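Local coordinates for protein xylose isomerase-like TIM barrel (Anabaena variabilis ATCC 29413, PDB 2QW5) that binds a zinc ion and D-xylose in a TIM barrel and probably acts as an isomerase or epimerase on a sugar or sugar phosphate, at residues Thr8-Ile13 with Gly44-Glu49; Ile84-Gly89 with Ala119-Glu124; Ile125-Ile130 with Ala181-Thr186; Asp216-Ile221 with Pro251-Leu256; His244-Ser249 with Gly276-Glu281. All blocks are in the same frame, centred on the assembly; numbering follows the deposited sequence.

All five contacts belong to one eight-stranded parallel TIM barrel. Along the chain interactions 1, 2 and 3 come in series, followed by interactions 4 and 5, whose segments alternate. Interaction 1 joins strands 11-14 and 47-51, interaction 3 joins 125-128 and 179-182, and interaction 5 joins 243-248 and 278-280; the barrel closes between 278-280 and 11-14, so interactions 1 and 5 have centres about 9 Å apart. Interaction 2 packs strand 83-87 against the turn after helix 101-120, its centre about 22 Å from that of interaction 4. Interactions 3, 4 and 5 supply the protein ligands of one zinc ion, while 2, 3 and 4 reach the D-xylose, so distant sequence builds a single site.

Interaction 1. Residues Thr8-Ile13 with Gly44-Glu49; sequences TSDIYI and GYSGFE
Strands 11-13 and 47-49 run parallel, their short axes 4.5 Å apart at closest and inclined by 39°, with Ile13 paired with Phe48. They are the first two strands of the TIM barrel, joined through helix 27-42 as a beta-alpha-beta unit. Three backbone hydrogen bonds tie them: Ser46 N gives to Ile11 O, almost along the C=O axis, Ile13 N to Gly47 O, and Glu49 N to Ile13 O from above the carbonyl plane.

On the face carrying Ile13 and Phe48, the ring of Tyr45 lies under Ile13, whose CB sits over one ring face 3.8 Å from the centroid in a CH-pi contact, shifted toward the rim. Ile11 CG2 touches Tyr45 CE1 at 3.7 Å from the other side of the ring plane. Tyrosine suits this place because its flat face takes Ile13 CB while its hydroxyl hydrogen-bonds to Ala318 O. An alanine here would lose the ring and its hydroxyl bond, and would probably loosen the packing around Ile11 and Ile13 and against helix 314-332. Ile13 has CG1 anti to the backbone N (chi1 -173°), which leaves CG2 to meet Phe48 CD1 at 3.5 Å.

On the other face the Tyr12 ring covers Gly47, whose CA lies 3.7 Å from the ring centroid. A side chain at Gly47 would run into Tyr12 CE1, so glycine fits.

Before the strands, Gly44 closes helix 27-42 in a Schellman motif, and a water accepts from Ile11 N at 2.8 Å, donates to Gly44 O and is hydrogen-bonded to Ser46 OG.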
# COMPACT_ATOMS: atom_id res chain seq x y z
N THR A 8 -29.58 19.74 34.19
CA THR A 8 -28.74 18.64 33.66
C THR A 8 -28.53 18.85 32.14
O THR A 8 -29.49 19.15 31.41
CB THR A 8 -29.37 17.22 33.91
OG1 THR A 8 -30.60 17.08 33.18
CG2 THR A 8 -29.61 16.98 35.44
N SER A 9 -27.28 18.69 31.68
CA SER A 9 -26.94 18.93 30.27
C SER A 9 -27.58 17.89 29.32
O SER A 9 -28.00 16.81 29.73
CB SER A 9 -25.42 19.00 30.08
OG SER A 9 -24.82 17.74 30.33
N ASP A 10 -27.70 18.28 28.06
CA ASP A 10 -28.21 17.42 26.99
C ASP A 10 -27.07 16.50 26.57
O ASP A 10 -25.93 16.95 26.39
CB ASP A 10 -28.65 18.24 25.77
CG ASP A 10 -29.98 18.93 25.96
OD1 ASP A 10 -30.71 18.62 26.90
OD2 ASP A 10 -30.31 19.79 25.12
N ILE A 11 -27.40 15.23 26.41
CA ILE A 11 -26.44 14.23 25.99
C ILE A 11 -26.88 13.73 24.63
O ILE A 11 -28.02 13.28 24.46
CB ILE A 11 -26.34 13.03 27.00
CG1 ILE A 11 -26.09 13.51 28.43
CG2 ILE A 11 -25.24 12.01 26.58
CD1 ILE A 11 -24.88 14.37 28.56
N TYR A 12 -25.98 13.83 23.65
CA TYR A 12 -26.21 13.35 22.28
C TYR A 12 -25.41 12.08 22.07
O TYR A 12 -24.57 11.74 22.89
CB TYR A 12 -25.73 14.38 21.27
CG TYR A 12 -26.51 15.68 21.13
CD1 TYR A 12 -27.44 16.12 22.10
CD2 TYR A 12 -26.20 16.57 20.09
CE1 TYR A 12 -28.10 17.38 21.94
CE2 TYR A 12 -26.85 17.79 19.95
CZ TYR A 12 -27.79 18.19 20.86
OH TYR A 12 -28.40 19.41 20.70
N ILE A 13 -25.69 11.35 21.00
CA ILE A 13 -24.87 10.21 20.57
C ILE A 13 -24.62 10.26 19.08
O ILE A 13 -25.50 10.62 18.30
CB ILE A 13 -25.47 8.88 21.02
CG1 ILE A 13 -24.49 7.73 20.72
CG2 ILE A 13 -26.88 8.69 20.43
CD1 ILE A 13 -24.83 6.40 21.44
N GLY A 44 -32.23 8.17 27.27
CA GLY A 44 -32.08 9.56 27.67
C GLY A 44 -31.39 10.48 26.70
O GLY A 44 -31.19 11.64 27.01
N TYR A 45 -31.03 9.99 25.52
CA TYR A 45 -30.37 10.82 24.51
C TYR A 45 -31.39 11.79 23.94
O TYR A 45 -32.52 11.38 23.65
CB TYR A 45 -29.75 9.96 23.39
CG TYR A 45 -28.53 9.17 23.84
CD1 TYR A 45 -27.30 9.82 24.03
CD2 TYR A 45 -28.58 7.77 24.06
CE1 TYR A 45 -26.19 9.13 24.45
CE2 TYR A 45 -27.46 7.06 24.46
CZ TYR A 45 -26.25 7.74 24.63
OH TYR A 45 -25.12 7.07 25.06
N SER A 46 -31.00 13.06 23.85
CA SER A 46 -31.83 14.16 23.35
C SER A 46 -31.40 14.72 21.98
O SER A 46 -32.09 15.58 21.38
CB SER A 46 -31.88 15.26 24.38
OG SER A 46 -30.60 15.80 24.52
N GLY A 47 -30.29 14.22 21.45
CA GLY A 47 -29.85 14.61 20.13
C GLY A 47 -28.86 13.64 19.52
O GLY A 47 -28.34 12.76 20.20
N PHE A 48 -28.61 13.81 18.23
CA PHE A 48 -27.78 12.84 17.44
C PHE A 48 -26.82 13.51 16.52
O PHE A 48 -27.17 14.54 16.00
CB PHE A 48 -28.73 11.90 16.69
CG PHE A 48 -29.66 11.21 17.61
CD1 PHE A 48 -29.30 10.02 18.24
CD2 PHE A 48 -30.84 11.82 17.98
CE1 PHE A 48 -30.16 9.41 19.19
CE2 PHE A 48 -31.71 11.23 18.94
CZ PHE A 48 -31.36 10.03 19.54
N GLU A 49 -25.60 12.97 16.34
CA GLU A 49 -24.65 13.54 15.39
C GLU A 49 -24.81 12.71 14.14
O GLU A 49 -24.63 11.50 14.18
CB GLU A 49 -23.16 13.46 15.77
CG GLU A 49 -22.77 13.77 17.16
CD GLU A 49 -21.23 13.97 17.25
OE1 GLU A 49 -20.44 13.45 16.40
OE2 GLU A 49 -20.84 14.66 18.19
O HOH W 1 -29.98 14.36 27.02

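Interaction 2. Residues Ile84-Gly89 with Ala119-Glu124; sequences ISTNVG and AALGGE. With XLS (D-xylose), chain C.
A Schellman motif ends helix 101-120 and turns the chain back beside strand 83-87. Gly122, with the positive phi of the C-prime position, sends its N to Ala119 O at 2.7 Å, while Gly123 N bonds to Thr118 O. Glycine takes up this backbone conformation easily.

The turn presents Leu121 to the strand. With CG anti to the carbonyl carbon (chi1 -69°), Leu121 places CD1 4.1 Å from both Ile84 CG2 and Thr86 CG2, two methyls that lie on the same side of the strand because their residues are two positions apart. Thr86 keeps its methyl in this apolar spot and turns OG1 to Thr118 OG1. Gly123 CA comes within 3.2 Å of Ile84 O, so close that a CB would collide with that oxygen.

The segments belong to the beta-alpha-beta unit of strand 83-87, helix 101-120 and strand 125-128 in the TIM barrel. Their backbones meet through water: one molecule accepts from Ile84 N at 2.9 Å and donates to Leu121 O, which Arg71 NH1 also bonds. A second donates to Ile84 O at 2.7 Å and accepts from Glu124 N.

Farther along the strand, Asn87 extends with CG anti to the backbone N (chi1 -172°) into the sugar pocket. Its amide suits a polyol because it can both accept and donate: OD1 receives a hydrogen bond from D-xylose O4 at 2.8 Å, and ND2 gives a weak one to O2 at 3.3 Å.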
# COMPACT_ATOMS: atom_id res chain seq x y z
N ILE A 84 -30.06 17.76 16.01
CA ILE A 84 -29.04 17.13 15.20
C ILE A 84 -27.85 18.06 15.11
O ILE A 84 -28.04 19.26 14.94
CB ILE A 84 -29.55 16.92 13.77
CG1 ILE A 84 -30.81 16.03 13.73
CG2 ILE A 84 -28.45 16.33 12.83
CD1 ILE A 84 -30.62 14.67 14.25
N SER A 85 -26.66 17.50 15.31
CA SER A 85 -25.38 18.13 14.97
C SER A 85 -24.83 17.31 13.77
O SER A 85 -25.25 16.19 13.53
CB SER A 85 -24.44 18.14 16.16
OG SER A 85 -24.13 16.83 16.57
N THR A 86 -23.93 17.89 13.00
CA THR A 86 -23.35 17.22 11.85
C THR A 86 -21.84 17.06 11.96
O THR A 86 -21.16 17.89 12.60
CB THR A 86 -23.68 17.92 10.52
OG1 THR A 86 -23.10 19.23 10.53
CG2 THR A 86 -25.11 17.99 10.29
N ASN A 87 -21.35 15.97 11.37
CA ASN A 87 -19.94 15.68 11.25
C ASN A 87 -19.60 15.75 9.75
O ASN A 87 -20.16 15.02 8.92
CB ASN A 87 -19.59 14.34 11.86
CG ASN A 87 -18.12 14.10 11.91
OD1 ASN A 87 -17.50 13.90 10.88
ND2 ASN A 87 -17.56 14.09 13.10
N VAL A 88 -18.69 16.64 9.43
CA VAL A 88 -18.31 16.95 8.06
C VAL A 88 -16.81 17.07 7.98
O VAL A 88 -16.21 17.70 8.84
CB VAL A 88 -18.96 18.29 7.57
CG1 VAL A 88 -18.41 18.67 6.23
CG2 VAL A 88 -20.51 18.15 7.46
N GLY A 89 -16.24 16.50 6.94
CA GLY A 89 -14.80 16.56 6.70
C GLY A 89 -14.43 17.06 5.34
O GLY A 89 -15.12 16.80 4.36
N ALA A 119 -28.21 23.27 8.66
CA ALA A 119 -29.36 24.14 8.94
C ALA A 119 -30.68 23.46 8.58
O ALA A 119 -31.62 23.49 9.37
CB ALA A 119 -29.19 25.48 8.21
N ALA A 120 -30.74 22.79 7.41
CA ALA A 120 -31.97 22.08 6.95
C ALA A 120 -32.37 20.99 7.91
O ALA A 120 -33.55 20.68 8.04
CB ALA A 120 -31.82 21.52 5.50
N LEU A 121 -31.37 20.41 8.59
CA LEU A 121 -31.60 19.43 9.67
C LEU A 121 -31.92 20.09 11.02
O LEU A 121 -31.98 19.40 12.04
CB LEU A 121 -30.39 18.48 9.81
CG LEU A 121 -30.13 17.49 8.67
CD1 LEU A 121 -28.78 16.82 8.75
CD2 LEU A 121 -31.20 16.42 8.69
N GLY A 122 -32.12 21.42 11.05
CA GLY A 122 -32.36 22.17 12.27
C GLY A 122 -31.15 22.34 13.16
O GLY A 122 -31.29 22.82 14.29
N GLY A 123 -29.96 22.00 12.64
CA GLY A 123 -28.77 21.93 13.43
C GLY A 123 -28.10 23.27 13.56
O GLY A 123 -28.16 24.11 12.66
N GLU A 124 -27.46 23.44 14.71
CA GLU A 124 -26.73 24.64 15.03
C GLU A 124 -25.25 24.40 15.28
O GLU A 124 -24.52 25.32 15.62
CB GLU A 124 -27.48 25.29 16.18
CG GLU A 124 -28.90 25.83 15.63
CD GLU A 124 -29.89 26.35 16.68
OE1 GLU A 124 -30.43 25.54 17.51
OE2 GLU A 124 -30.16 27.57 16.63
C1 XLS C . -13.01 10.96 13.39
C2 XLS C . -13.46 12.01 12.38
C3 XLS C . -13.81 11.43 10.97
C4 XLS C . -14.99 12.10 10.29
O1 XLS C . -12.01 11.15 14.40
O2 XLS C . -14.48 12.85 12.91
O3 XLS C . -14.09 10.03 10.84
O4 XLS C . -14.79 13.48 10.32
O HOH W 2 -31.77 19.79 14.84
O HOH W 3 -27.13 21.20 16.54

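Interaction 3. Residues Ile125-Ile130 with Ala181-Thr186. With ZN (zinc ion), chain D; XLS (D-xylose), chain C.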
# COMPACT_ATOMS: atom_id res chain seq x y z
N ILE A 125 -24.79 23.17 15.05
CA ILE A 125 -23.40 22.79 15.19
C ILE A 125 -22.98 21.89 14.02
O ILE A 125 -23.60 20.83 13.80
CB ILE A 125 -23.12 22.05 16.51
CG1 ILE A 125 -23.42 22.92 17.74
CG2 ILE A 125 -21.67 21.62 16.58
CD1 ILE A 125 -23.41 22.14 19.05
N MSE A 126 -21.96 22.34 13.28
CA MSE A 126 -21.31 21.54 12.23
C MSE A 126 -19.87 21.41 12.70
O MSE A 126 -19.17 22.44 12.87
CB MSE A 126 -21.34 22.24 10.87
CG MSE A 126 -20.70 21.41 9.75
SE MSE A 126 -20.93 22.16 8.07
CE MSE A 126 -19.12 22.71 7.62
N MSE A 127 -19.42 20.16 12.87
CA MSE A 127 -18.07 19.89 13.39
C MSE A 127 -17.29 18.94 12.52
O MSE A 127 -17.88 18.23 11.71
CB MSE A 127 -18.15 19.26 14.78
CG MSE A 127 -18.97 17.95 14.80
SE MSE A 127 -18.16 16.73 15.94
CE MSE A 127 -16.49 16.32 15.04
N GLY A 128 -15.98 18.94 12.67
CA GLY A 128 -15.15 17.93 12.05
C GLY A 128 -13.86 18.48 11.49
O GLY A 128 -13.53 19.63 11.77
N PRO A 129 -13.11 17.63 10.75
CA PRO A 129 -11.83 17.97 10.15
C PRO A 129 -12.02 18.75 8.82
O PRO A 129 -11.70 18.23 7.73
CB PRO A 129 -11.18 16.61 9.97
CG PRO A 129 -12.36 15.69 9.71
CD PRO A 129 -13.47 16.21 10.49
N ILE A 130 -12.42 20.02 8.96
CA ILE A 130 -12.76 20.88 7.84
C ILE A 130 -11.63 21.83 7.35
O ILE A 130 -11.91 22.73 6.55
CB ILE A 130 -14.08 21.65 8.10
CG1 ILE A 130 -13.98 22.60 9.30
CG2 ILE A 130 -15.29 20.62 8.31
CD1 ILE A 130 -15.16 23.51 9.47
N ALA A 181 -17.37 23.92 14.40
CA ALA A 181 -16.49 23.34 15.46
C ALA A 181 -15.43 22.45 14.84
O ALA A 181 -15.69 21.29 14.58
CB ALA A 181 -17.32 22.57 16.47
N ILE A 182 -14.23 23.03 14.60
CA ILE A 182 -13.08 22.32 14.02
C ILE A 182 -12.51 21.37 15.07
O ILE A 182 -12.36 21.73 16.23
CB ILE A 182 -11.96 23.27 13.54
CG1 ILE A 182 -12.46 24.29 12.51
CG2 ILE A 182 -10.81 22.46 12.89
CD1 ILE A 182 -11.40 25.45 12.15
N GLU A 183 -12.14 20.17 14.63
CA GLU A 183 -11.70 19.11 15.53
C GLU A 183 -10.20 18.81 15.46
O GLU A 183 -9.70 18.48 14.39
CB GLU A 183 -12.50 17.83 15.21
CG GLU A 183 -12.32 16.72 16.25
CD GLU A 183 -13.06 15.44 15.90
OE1 GLU A 183 -13.44 15.28 14.71
OE2 GLU A 183 -13.22 14.60 16.85
N PRO A 184 -9.47 18.96 16.60
CA PRO A 184 -8.12 18.41 16.68
C PRO A 184 -8.30 16.89 16.69
O PRO A 184 -9.16 16.40 17.43
CB PRO A 184 -7.60 18.89 18.03
CG PRO A 184 -8.56 19.92 18.48
CD PRO A 184 -9.85 19.60 17.87
N ILE A 185 -7.58 16.19 15.82
CA ILE A 185 -7.71 14.72 15.67
C ILE A 185 -6.31 14.13 15.81
O ILE A 185 -5.38 14.68 15.26
CB ILE A 185 -8.33 14.37 14.31
CG1 ILE A 185 -9.83 14.70 14.33
CG2 ILE A 185 -8.15 12.89 13.93
CD1 ILE A 185 -10.55 14.60 13.00
N THR A 186 -6.20 13.00 16.48
CA THR A 186 -4.94 12.32 16.71
C THR A 186 -4.12 12.09 15.46
O THR A 186 -4.66 11.86 14.38
CB THR A 186 -5.13 10.94 17.43
OG1 THR A 186 -3.84 10.34 17.63
CG2 THR A 186 -6.00 9.96 16.63
ZN ZN D . -14.64 13.11 17.42
C1 XLS C . -13.01 10.96 13.39
C2 XLS C . -13.46 12.01 12.38
C3 XLS C . -13.81 11.43 10.97
C4 XLS C . -14.99 12.10 10.29
O1 XLS C . -12.01 11.15 14.40
O2 XLS C . -14.48 12.85 12.91
O3 XLS C . -14.09 10.03 10.84
O4 XLS C . -14.79 13.48 10.32
O HOH W 4 -13.62 11.82 16.24
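Backbone hydrogen bonds join the fourth and fifth strands of the TIM barrel in parallel. Ala181 N gives to Met126 O at 2.8 Å and Gly128 N to Ala181 O, both within the carbonyl planes; Glu183 N reaches Gly128 O from well above its plane. Gly128 (phi 140°) adopts angles at which a CB would press on the preceding carbonyl and on Pro129 CD.

Apolar contacts follow. The small Ala181 lets its CB meet Met127 CB at 3.8 Å, and Ile130 CG1 crosses Ile182 CG1 at about a right angle. Pro129 rests its CB on Ile185 CD1 at 3.7 Å and turns CD to D-xylose O4, 3.0 Å away. An alanine here would lose CG and CD and would probably loosen this wall of the sugar pocket.

Polar and metal contacts centre on Glu183, extended with CG anti to the backbone N. OE2 binds zinc at 2.1 Å, while OE1 accepts from D-xylose O2 at 3.2 Å, with CE of Met127, a selenomethionine, alongside. Asp216, Gln247, Glu281 and a water complete the metal shell. One carboxylate thus serves metal and sugar together, and the zinc probably keeps it ionised.

Interaction 4. Residues Asp216-Ile221 with Pro251-Leu256. With ZN (zinc ion), chain D; XLS (D-xylose), chain C.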
# COMPACT_ATOMS: atom_id res chain seq x y z
N ASP A 216 -12.70 16.77 21.78
CA ASP A 216 -13.06 15.33 21.86
C ASP A 216 -12.01 14.73 22.82
O ASP A 216 -10.80 14.87 22.56
CB ASP A 216 -12.97 14.74 20.47
CG ASP A 216 -13.12 13.20 20.43
OD1 ASP A 216 -12.49 12.49 21.22
OD2 ASP A 216 -13.81 12.73 19.52
N SER A 217 -12.48 14.09 23.89
CA SER A 217 -11.61 13.53 24.93
C SER A 217 -10.61 12.47 24.42
O SER A 217 -9.47 12.45 24.90
CB SER A 217 -12.44 12.95 26.07
OG SER A 217 -13.28 11.87 25.62
N ALA A 218 -11.03 11.63 23.46
CA ALA A 218 -10.12 10.62 22.85
C ALA A 218 -8.91 11.29 22.18
O ALA A 218 -7.76 10.89 22.44
CB ALA A 218 -10.85 9.75 21.82
N HIS A 219 -9.17 12.33 21.38
CA HIS A 219 -8.08 13.10 20.73
C HIS A 219 -7.25 13.90 21.70
O HIS A 219 -6.00 13.98 21.51
CB HIS A 219 -8.57 13.98 19.58
CG HIS A 219 -9.32 13.22 18.54
ND1 HIS A 219 -8.83 12.06 17.98
CD2 HIS A 219 -10.51 13.45 17.96
CE1 HIS A 219 -9.73 11.59 17.12
NE2 HIS A 219 -10.73 12.45 17.04
N GLU A 220 -7.87 14.44 22.74
CA GLU A 220 -7.13 15.22 23.77
C GLU A 220 -6.15 14.34 24.54
O GLU A 220 -4.97 14.67 24.69
CB GLU A 220 -8.08 15.93 24.74
CG GLU A 220 -7.38 16.81 25.82
CD GLU A 220 -6.48 17.85 25.22
OE1 GLU A 220 -6.84 18.38 24.16
OE2 GLU A 220 -5.41 18.13 25.81
N ILE A 221 -6.61 13.16 24.94
CA ILE A 221 -5.77 12.21 25.67
C ILE A 221 -4.64 11.67 24.80
O ILE A 221 -3.50 11.60 25.28
CB ILE A 221 -6.60 11.06 26.22
CG1 ILE A 221 -7.47 11.50 27.41
CG2 ILE A 221 -5.64 9.93 26.79
CD1 ILE A 221 -7.88 13.04 27.59
N PRO A 251 -10.29 6.33 24.74
CA PRO A 251 -9.11 6.25 23.83
C PRO A 251 -9.19 5.25 22.68
O PRO A 251 -8.72 5.55 21.58
CB PRO A 251 -7.98 5.85 24.79
CG PRO A 251 -8.39 6.51 26.09
CD PRO A 251 -9.88 6.22 26.15
N ASP A 252 -9.82 4.09 22.92
CA ASP A 252 -9.97 3.09 21.86
C ASP A 252 -11.19 3.32 20.96
O ASP A 252 -11.41 2.54 20.05
CB ASP A 252 -9.93 1.66 22.43
CG ASP A 252 -11.30 1.14 22.89
OD1 ASP A 252 -12.20 1.93 23.18
OD2 ASP A 252 -11.43 -0.11 22.97
N ARG A 253 -11.98 4.35 21.26
CA ARG A 253 -13.19 4.79 20.55
C ARG A 253 -14.37 3.83 20.68
O ARG A 253 -15.34 4.05 20.01
CB ARG A 253 -12.96 5.12 19.07
CG ARG A 253 -11.67 5.80 18.69
CD ARG A 253 -11.28 7.00 19.49
NE ARG A 253 -12.22 8.10 19.49
CZ ARG A 253 -12.37 9.06 18.56
NH1 ARG A 253 -11.70 9.06 17.39
NH2 ARG A 253 -13.28 9.99 18.78
N GLY A 254 -14.29 2.85 21.58
CA GLY A 254 -15.34 1.85 21.80
C GLY A 254 -16.18 2.09 23.05
O GLY A 254 -16.83 3.13 23.15
N ALA A 255 -16.12 1.16 24.01
CA ALA A 255 -16.94 1.20 25.23
C ALA A 255 -16.54 2.36 26.12
O ALA A 255 -15.41 2.45 26.54
CB ALA A 255 -16.83 -0.10 26.00
N LEU A 256 -17.49 3.24 26.42
CA LEU A 256 -17.17 4.45 27.22
C LEU A 256 -17.07 4.17 28.73
O LEU A 256 -16.35 4.85 29.46
CB LEU A 256 -18.18 5.54 26.86
CG LEU A 256 -18.00 6.97 27.38
CD1 LEU A 256 -16.63 7.54 26.97
CD2 LEU A 256 -19.17 7.82 26.87
ZN ZN D . -14.64 13.11 17.42
C1 XLS C . -13.01 10.96 13.39
C2 XLS C . -13.46 12.01 12.38
C3 XLS C . -13.81 11.43 10.97
C4 XLS C . -14.99 12.10 10.29
O1 XLS C . -12.01 11.15 14.40
O2 XLS C . -14.48 12.85 12.91
O3 XLS C . -14.09 10.03 10.84
O4 XLS C . -14.79 13.48 10.32
O HOH W 4 -13.62 11.82 16.24
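Charge dominates where Asp216 and Arg253 meet tip to tip. Arg253 NH2 comes 2.9 Å from Asp216 OD2, the oxygen that binds zinc at 2.3 Å. The same NH2 lies 3.6 Å from Asp216 OD1 in a salt bridge of charges alone, since that oxygen stands well out of the guanidinium plane, and carboxylate and guanidinium are turned 74° apart.

Hydrogen bonds start from the same carboxylate. Asp216 is the N-cap of helix 217-223, its OD1 taking weak bonds from Ala218 N at 2.8 Å and from His219 N. Aspartate suits a place that needs both a metal ligand and a helix cap, and the helix start would probably help to stabilise its negative charge. In this TIM barrel the helix begins directly where strand 211-216 ends, and residues 251-256 form part of the loop following strand 243-248.

His219 NE2 donates to D-xylose O1 at 3.2 Å, the oxygen lying in the ring plane. The zinc-bound water accepts from Arg253 NH2 at 3.1 Å and donates to the same O1 at 2.5 Å. Arg253 NE bonds to Ser249 OG, helping to fix the guanidinium.

Packing completes the contact. Ala218 CB covers one guanidinium face, 3.2 Å from Arg253 NE, where a longer side chain would crowd it. Ile221 CG2 meets Pro251 CG, and Trp260 of the second subunit packs on Ile221.

Interaction 5. Residues His244-Ser249 with Gly276-Glu281; sequences HYVQVS and GPIAVE. With ZN (zinc ion), chain D.
Zinc is bound by two side chains from neighbouring strands: Gln247 OE1 at 2.4 Å and Glu281 OE1 at 2.1 Å. Both chains are extended beyond CG, long enough to reach the metal from the strands, and amide and carboxylate planes stand 61° apart.

The next shell orients them. Gln247 NE2 bonds to Glu49 OE2, which holds the amide so that OE1 faces the zinc, and Tyr245 OH bonds to the same oxygen. Tyr245 OH also lies 3.2 Å from Ala279 CB, so close that a larger side chain there would probably crowd the hydroxyl. Ser249 OG, anti to its backbone N, gives a hydrogen bond to Glu281 O at 2.6 Å.

Behind these lies the parallel sheet of strands 243-248 and 278-280, the last two of the TIM barrel. Ala279 N gives to Val246 O, Val248 N to Ala279 O at 2.8 Å, and Glu281 N to Val248 O. On the face away from zinc, Val246 CG1 lies beside Ile278 CD1 at 3.6 Å, branched residues that suit a strand.

With Glu183 and Asp216 as the other protein ligands, the neutral amide of Gln247 probably keeps the site less negative than a fourth carboxylate would.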
# COMPACT_ATOMS: atom_id res chain seq x y z
N HIS A 244 -17.29 25.63 21.00
CA HIS A 244 -18.61 25.36 20.46
C HIS A 244 -19.21 24.01 20.75
O HIS A 244 -20.43 23.84 20.60
CB HIS A 244 -18.60 25.58 18.95
CG HIS A 244 -18.24 26.98 18.55
ND1 HIS A 244 -18.56 28.08 19.31
CD2 HIS A 244 -17.70 27.46 17.41
CE1 HIS A 244 -18.16 29.17 18.68
NE2 HIS A 244 -17.66 28.83 17.51
N TYR A 245 -18.39 23.02 21.11
CA TYR A 245 -18.90 21.64 21.24
C TYR A 245 -17.93 20.77 22.00
O TYR A 245 -16.75 21.06 22.04
CB TYR A 245 -19.09 21.09 19.84
CG TYR A 245 -19.97 19.86 19.68
CD1 TYR A 245 -21.29 19.81 20.16
CD2 TYR A 245 -19.54 18.80 18.90
CE1 TYR A 245 -22.13 18.69 19.89
CE2 TYR A 245 -20.37 17.69 18.64
CZ TYR A 245 -21.63 17.64 19.12
OH TYR A 245 -22.39 16.53 18.86
N VAL A 246 -18.43 19.67 22.57
CA VAL A 246 -17.62 18.76 23.40
C VAL A 246 -18.10 17.33 23.16
O VAL A 246 -19.31 17.10 23.15
CB VAL A 246 -17.74 19.07 24.92
CG1 VAL A 246 -17.05 18.00 25.77
CG2 VAL A 246 -17.13 20.42 25.26
N GLN A 247 -17.14 16.42 22.93
CA GLN A 247 -17.38 15.01 22.72
C GLN A 247 -16.65 14.14 23.76
O GLN A 247 -15.49 14.41 24.11
CB GLN A 247 -16.93 14.59 21.34
CG GLN A 247 -17.68 15.22 20.23
CD GLN A 247 -17.20 14.71 18.91
OE1 GLN A 247 -16.00 14.63 18.67
NE2 GLN A 247 -18.13 14.28 18.06
N VAL A 248 -17.36 13.15 24.30
CA VAL A 248 -16.79 12.19 25.24
C VAL A 248 -16.66 10.89 24.45
O VAL A 248 -17.64 10.40 23.85
CB VAL A 248 -17.58 12.02 26.57
CG1 VAL A 248 -17.38 13.30 27.42
CG2 VAL A 248 -19.06 11.71 26.31
N SER A 249 -15.44 10.36 24.45
CA SER A 249 -15.08 9.18 23.67
C SER A 249 -13.86 8.56 24.32
O SER A 249 -12.90 9.30 24.62
CB SER A 249 -14.70 9.58 22.26
OG SER A 249 -14.59 8.46 21.42
N GLY A 276 -23.22 23.81 26.51
CA GLY A 276 -23.81 23.17 25.34
C GLY A 276 -24.00 21.67 25.52
O GLY A 276 -23.80 21.14 26.60
N PRO A 277 -24.40 20.96 24.45
CA PRO A 277 -24.59 19.52 24.53
C PRO A 277 -23.26 18.75 24.59
O PRO A 277 -22.28 19.21 24.00
CB PRO A 277 -25.33 19.20 23.23
CG PRO A 277 -24.93 20.26 22.29
CD PRO A 277 -24.72 21.49 23.11
N ILE A 278 -23.25 17.60 25.29
CA ILE A 278 -22.08 16.71 25.41
C ILE A 278 -22.40 15.48 24.56
O ILE A 278 -23.35 14.80 24.87
CB ILE A 278 -21.84 16.27 26.88
CG1 ILE A 278 -21.53 17.46 27.79
CG2 ILE A 278 -20.69 15.25 26.96
CD1 ILE A 278 -20.23 18.16 27.48
N ALA A 279 -21.63 15.23 23.49
CA ALA A 279 -21.91 14.08 22.59
C ALA A 279 -21.07 12.84 22.89
O ALA A 279 -19.88 12.93 23.05
CB ALA A 279 -21.73 14.46 21.17
N VAL A 280 -21.73 11.69 23.02
CA VAL A 280 -21.08 10.40 23.15
C VAL A 280 -20.69 10.00 21.72
O VAL A 280 -21.56 9.85 20.88
CB VAL A 280 -22.06 9.33 23.73
CG1 VAL A 280 -21.50 7.90 23.55
CG2 VAL A 280 -22.37 9.65 25.18
N GLU A 281 -19.39 9.88 21.44
CA GLU A 281 -18.92 9.49 20.11
C GLU A 281 -18.19 8.14 20.14
O GLU A 281 -17.02 8.06 20.46
CB GLU A 281 -18.05 10.55 19.49
CG GLU A 281 -17.91 10.31 17.97
CD GLU A 281 -17.04 11.31 17.31
OE1 GLU A 281 -15.93 11.51 17.87
OE2 GLU A 281 -17.43 11.84 16.25
ZN ZN D . -14.64 13.11 17.42
O HOH W 4 -13.62 11.82 16.24